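Local coordinates for PR domain zinc finger protein 2 (Homo sapiens, PDB 2QPW) that is an S-adenosylmethionine-dependent histone H3K9 methyltransferase, acting through its SET-like PR domain, and may also regulate transcription as a DNA-binding factor, at residues 36-41 against 105-110; 75-80 against 139-144. One frame throughout, in Å; residues are numbered along the deposited sequence. Where two conformers were deposited one is given.

Interaction 1: 36-41 against 105-110; sequences SAVDKT and WACSGE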
# COMPACT_ATOMS: atom_id res chain seq x y z
N SER A 36 -2.14 3.97 -11.32
CA SER A 36 -3.07 4.45 -10.29
C SER A 36 -3.96 5.56 -10.86
O SER A 36 -3.48 6.32 -11.68
CB SER A 36 -2.30 5.05 -9.11
OG SER A 36 -3.20 5.48 -8.09
N ALA A 37 -5.23 5.63 -10.49
CA ALA A 37 -6.07 6.78 -10.90
C ALA A 37 -5.84 7.98 -9.98
O ALA A 37 -6.03 9.15 -10.39
CB ALA A 37 -7.57 6.38 -10.90
N VAL A 38 -5.47 7.71 -8.73
CA VAL A 38 -5.10 8.77 -7.77
C VAL A 38 -3.82 9.56 -8.19
O VAL A 38 -3.79 10.78 -8.06
CB VAL A 38 -5.00 8.22 -6.31
CG1 VAL A 38 -4.57 9.28 -5.35
CG2 VAL A 38 -6.35 7.68 -5.85
N ASP A 39 -2.81 8.87 -8.74
CA ASP A 39 -1.58 9.46 -9.27
C ASP A 39 -1.16 8.61 -10.48
O ASP A 39 -0.53 7.56 -10.33
CB ASP A 39 -0.47 9.52 -8.21
CG ASP A 39 0.85 10.09 -8.75
OD1 ASP A 39 0.92 10.45 -9.95
OD2 ASP A 39 1.82 10.19 -7.96
N LYS A 40 -1.56 9.04 -11.68
CA LYS A 40 -1.32 8.19 -12.85
C LYS A 40 0.16 8.13 -13.24
O LYS A 40 0.48 7.37 -14.13
CB LYS A 40 -2.19 8.58 -14.04
CG LYS A 40 -2.22 10.03 -14.35
CD LYS A 40 -3.10 10.31 -15.62
CE LYS A 40 -4.61 10.35 -15.34
NZ LYS A 40 -5.03 11.44 -14.43
N THR A 41 1.03 8.86 -12.55
CA THR A 41 2.50 8.78 -12.81
C THR A 41 3.14 7.59 -12.07
O THR A 41 4.36 7.30 -12.23
CB THR A 41 3.27 10.09 -12.46
OG1 THR A 41 3.35 10.26 -11.04
CG2 THR A 41 2.60 11.31 -13.14
N TRP A 105 -2.06 5.45 -1.23
CA TRP A 105 -2.75 5.96 -0.05
C TRP A 105 -3.98 6.80 -0.47
O TRP A 105 -3.90 7.60 -1.43
CB TRP A 105 -1.80 6.86 0.74
CG TRP A 105 -0.72 6.16 1.46
CD1 TRP A 105 0.46 5.66 0.93
CD2 TRP A 105 -0.70 5.84 2.86
NE1 TRP A 105 1.20 5.07 1.93
CE2 TRP A 105 0.52 5.17 3.11
CE3 TRP A 105 -1.58 6.09 3.92
CZ2 TRP A 105 0.89 4.76 4.41
CZ3 TRP A 105 -1.21 5.70 5.20
CH2 TRP A 105 -0.00 5.01 5.42
N ALA A 106 -5.08 6.65 0.27
CA ALA A 106 -6.24 7.50 0.13
C ALA A 106 -5.86 8.92 0.57
O ALA A 106 -4.98 9.08 1.41
CB ALA A 106 -7.35 6.96 0.98
N CYS A 107 -6.47 9.93 -0.06
CA CYS A 107 -6.25 11.34 0.31
C CYS A 107 -7.14 11.70 1.46
O CYS A 107 -8.38 11.72 1.30
CB CYS A 107 -6.60 12.27 -0.86
SG CYS A 107 -5.43 12.16 -2.13
N SER A 108 -6.53 11.98 2.62
CA SER A 108 -7.28 12.26 3.86
C SER A 108 -8.37 11.16 4.09
O SER A 108 -9.46 11.43 4.60
CB SER A 108 -7.95 13.65 3.81
OG SER A 108 -7.02 14.68 3.54
N GLY A 109 -8.06 9.93 3.70
CA GLY A 109 -8.95 8.80 3.97
C GLY A 109 -10.09 8.61 3.01
O GLY A 109 -10.94 7.72 3.22
N GLU A 110 -10.16 9.47 1.98
CA GLU A 110 -11.27 9.48 1.01
C GLU A 110 -11.30 8.26 0.10
O GLU A 110 -10.36 7.99 -0.67
CB GLU A 110 -11.29 10.77 0.16
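W105 meets V38 through its backbone carbonyl while its indole turns back from the loop. One face of that indole is covered by V139, and the W77 ring comes in on the same side with its plane turned about 25°; Y141 meets the outer end of the benzo ring, its plane at about 60°, and at the pyrrole edge NE1 donates to V74 O. The other flat group, the carboxylate of D39, receives two donors on one face. T41 OG1 reaches D39 OD1 on the syn side at 2.7 Å, and T41 N comes from above the carboxylate plane, 3.0 Å from D39 OD1. This backbone bond closes an Asx turn within the loop that joins strands 31-35 and 43-47, a two-stranded antiparallel hairpin of the PR (SET-like) domain. V38 is the side chain this loop extends toward 105-110. With CG1 anti to the backbone N (chi1 178°), V38 CG1 lies 4.3 Å from W105 O, a loose van der Waals approach. C107 SG is at 4.4 Å from V38 CG1, but C107 has two conformers and this touch is doubtful. From C107 to E110 the backbone makes a type I' beta turn, closed by E110 N to C107 O at 2.9 Å, with positive phi at S108 and G109. At the start of the loop the carboxylate of E136 accepts from S36 OG and A37 N.

Interaction 2: 75-80 against 139-144; sequences YMWEVY and VWYNGE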
# COMPACT_ATOMS: atom_id res chain seq x y z
N TYR A 75 6.27 4.60 1.26
CA TYR A 75 6.56 3.19 0.99
C TYR A 75 7.06 2.43 2.25
O TYR A 75 7.86 1.50 2.12
CB TYR A 75 7.58 3.12 -0.16
CG TYR A 75 7.07 3.64 -1.48
CD1 TYR A 75 6.06 2.95 -2.16
CD2 TYR A 75 7.59 4.80 -2.07
CE1 TYR A 75 5.59 3.38 -3.39
CE2 TYR A 75 7.09 5.25 -3.35
CZ TYR A 75 6.09 4.52 -3.97
OH TYR A 75 5.57 4.87 -5.23
N MET A 76 6.57 2.81 3.44
CA MET A 76 7.06 2.26 4.72
C MET A 76 6.00 2.20 5.82
O MET A 76 5.03 2.99 5.81
CB MET A 76 8.27 3.08 5.23
CG MET A 76 7.93 4.41 5.95
SD MET A 76 7.79 4.24 7.79
CE MET A 76 7.56 5.92 8.32
N TRP A 77 6.20 1.28 6.77
CA TRP A 77 5.42 1.20 8.01
C TRP A 77 6.39 1.11 9.20
O TRP A 77 7.53 0.64 9.05
CB TRP A 77 4.48 -0.03 8.01
CG TRP A 77 3.32 0.15 7.03
CD1 TRP A 77 3.28 -0.28 5.72
CD2 TRP A 77 2.06 0.78 7.28
NE1 TRP A 77 2.08 0.08 5.14
CE2 TRP A 77 1.31 0.73 6.07
CE3 TRP A 77 1.50 1.42 8.40
CZ2 TRP A 77 0.01 1.28 5.96
CZ3 TRP A 77 0.20 1.98 8.30
CH2 TRP A 77 -0.51 1.92 7.05
N GLU A 78 5.92 1.49 10.39
CA GLU A 78 6.76 1.34 11.61
C GLU A 78 6.30 0.18 12.47
O GLU A 78 5.09 0.04 12.72
CB GLU A 78 6.77 2.69 12.38
CG GLU A 78 7.41 3.80 11.51
CD GLU A 78 7.41 5.17 12.17
OE1 GLU A 78 8.21 5.35 13.11
OE2 GLU A 78 6.64 6.06 11.70
N VAL A 79 7.24 -0.67 12.90
CA VAL A 79 6.91 -1.87 13.66
C VAL A 79 7.95 -2.00 14.76
O VAL A 79 9.13 -1.80 14.50
CB VAL A 79 6.97 -3.16 12.78
CG1 VAL A 79 6.75 -4.41 13.63
CG2 VAL A 79 5.90 -3.06 11.63
N TYR A 80 7.51 -2.33 15.96
CA TYR A 80 8.40 -2.44 17.14
C TYR A 80 8.96 -3.84 17.24
O TYR A 80 8.20 -4.83 17.16
CB TYR A 80 7.59 -2.16 18.42
CG TYR A 80 8.38 -2.34 19.71
CD1 TYR A 80 9.29 -1.37 20.12
CD2 TYR A 80 8.25 -3.50 20.49
CE1 TYR A 80 10.05 -1.52 21.29
CE2 TYR A 80 9.01 -3.66 21.70
CZ TYR A 80 9.89 -2.67 22.08
OH TYR A 80 10.65 -2.80 23.24
N VAL A 139 -5.20 2.45 0.78
CA VAL A 139 -4.99 2.26 2.24
C VAL A 139 -5.02 3.61 2.96
O VAL A 139 -4.70 4.66 2.37
CB VAL A 139 -3.66 1.49 2.50
CG1 VAL A 139 -2.37 2.31 2.18
CG2 VAL A 139 -3.61 0.88 3.94
N TRP A 140 -5.41 3.60 4.23
CA TRP A 140 -5.20 4.79 5.09
C TRP A 140 -5.08 4.28 6.55
O TRP A 140 -5.16 3.05 6.78
CB TRP A 140 -6.35 5.84 4.95
CG TRP A 140 -5.85 7.29 5.17
CD1 TRP A 140 -5.05 8.02 4.33
CD2 TRP A 140 -6.12 8.13 6.30
NE1 TRP A 140 -4.80 9.28 4.88
CE2 TRP A 140 -5.44 9.36 6.09
CE3 TRP A 140 -6.85 7.96 7.49
CZ2 TRP A 140 -5.48 10.40 7.00
CZ3 TRP A 140 -6.89 9.02 8.41
CH2 TRP A 140 -6.21 10.22 8.16
N TYR A 141 -4.89 5.19 7.51
CA TYR A 141 -4.80 4.78 8.91
C TYR A 141 -6.13 4.27 9.47
O TYR A 141 -7.19 4.54 8.92
CB TYR A 141 -4.33 5.96 9.80
CG TYR A 141 -3.03 6.58 9.34
CD1 TYR A 141 -1.86 5.84 9.30
CD2 TYR A 141 -3.01 7.88 8.86
CE1 TYR A 141 -0.66 6.42 8.82
CE2 TYR A 141 -1.83 8.47 8.39
CZ TYR A 141 -0.67 7.72 8.38
OH TYR A 141 0.50 8.30 7.94
N ASN A 142 -6.06 3.55 10.60
CA ASN A 142 -7.24 3.30 11.44
C ASN A 142 -7.82 4.58 12.06
O ASN A 142 -7.08 5.47 12.44
CB ASN A 142 -6.85 2.27 12.51
CG ASN A 142 -6.67 0.91 11.91
OD1 ASN A 142 -7.50 0.48 11.13
ND2 ASN A 142 -5.58 0.23 12.25
N GLY A 143 -9.14 4.67 12.10
CA GLY A 143 -9.81 5.84 12.72
C GLY A 143 -10.50 5.52 14.03
O GLY A 143 -10.65 4.35 14.40
N GLU A 144 -10.90 6.55 14.78
CA GLU A 144 -11.67 6.29 16.00
C GLU A 144 -13.15 6.23 15.64
O GLU A 144 -13.78 7.25 15.35
CB GLU A 144 -11.34 7.29 17.12
CG GLU A 144 -9.83 7.34 17.44
CD GLU A 144 -9.48 7.29 18.92
OE1 GLU A 144 -9.00 8.33 19.44
OE2 GLU A 144 -9.65 6.22 19.57
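W77 reaches from strand 76-81 toward the segment that follows strand 138-139 and touches two side chains there with the benzo part of its indole. V139 meets it at the edge, near the ring plane, with CG2 of V139 4.2 Å from CZ2 of W77. Y141 approaches more remotely and obliquely, CD1 of Y141 lying 4.5 Å from CZ3 of W77. Torsions help to place both partners of the closer pair: chi1 of 70° puts V139 CG1 between backbone N and carbonyl carbon and leaves CG2, anti to N, as the branch that meets W77, whose own CG is anti to its carbonyl carbon (chi1 -71°), which carries the indole across from its strand.

One shell out, Y141 also packs against its neighbour in sequence: CD2 of Y141 stands 3.8 Å above the plane of the W140 ring, over its centre. The indole of W77 is pinned at its polar edge, where NE1 bonds to the hydroxyl of Y125, and F60 meets it edge-to-face, with P116 and I123 also touching it. Backbone bonds hold the frame: W77 pairs with I89 of strand 85-90, V139 with N104 and A106, and Q112 NE2 binds Y141 O. Strand 138-139 runs parallel to strand 104-119, in the region that in SET domains forms the pseudoknot-like crossing; the same is probable in this related PR domain.

Between the two segments the contact is apolar and rather distant, resting on dispersion and the exclusion of water. V139 and Y141 give the indole no directional bond; its orientation probably depends on the NE1 bond to Y125 together with the packing of F60, P116, I123 and W105.

Overall arrangement
Interactions 1 and 2 alternate along the chain, and their centres lie about 16 Å apart, yet they touch directly. The link is the pairing of 105-110 with 139-144: A106 N lies 2.9 Å from V139 O, a probable hydrogen bond. The tryptophans add a second bridge, W105 CH2 being 3.5 Å from W77 CH2. Interaction 1 sits at the surface beside the hairpin of strands 31-35 and 43-47, whereas interaction 2 is partly buried and ties in the strand 76-81 sheet. In SET domains the segments equivalent to 105-110 and 139-144 cross close to the cofactor and lysine sites; a similar placement is probable here.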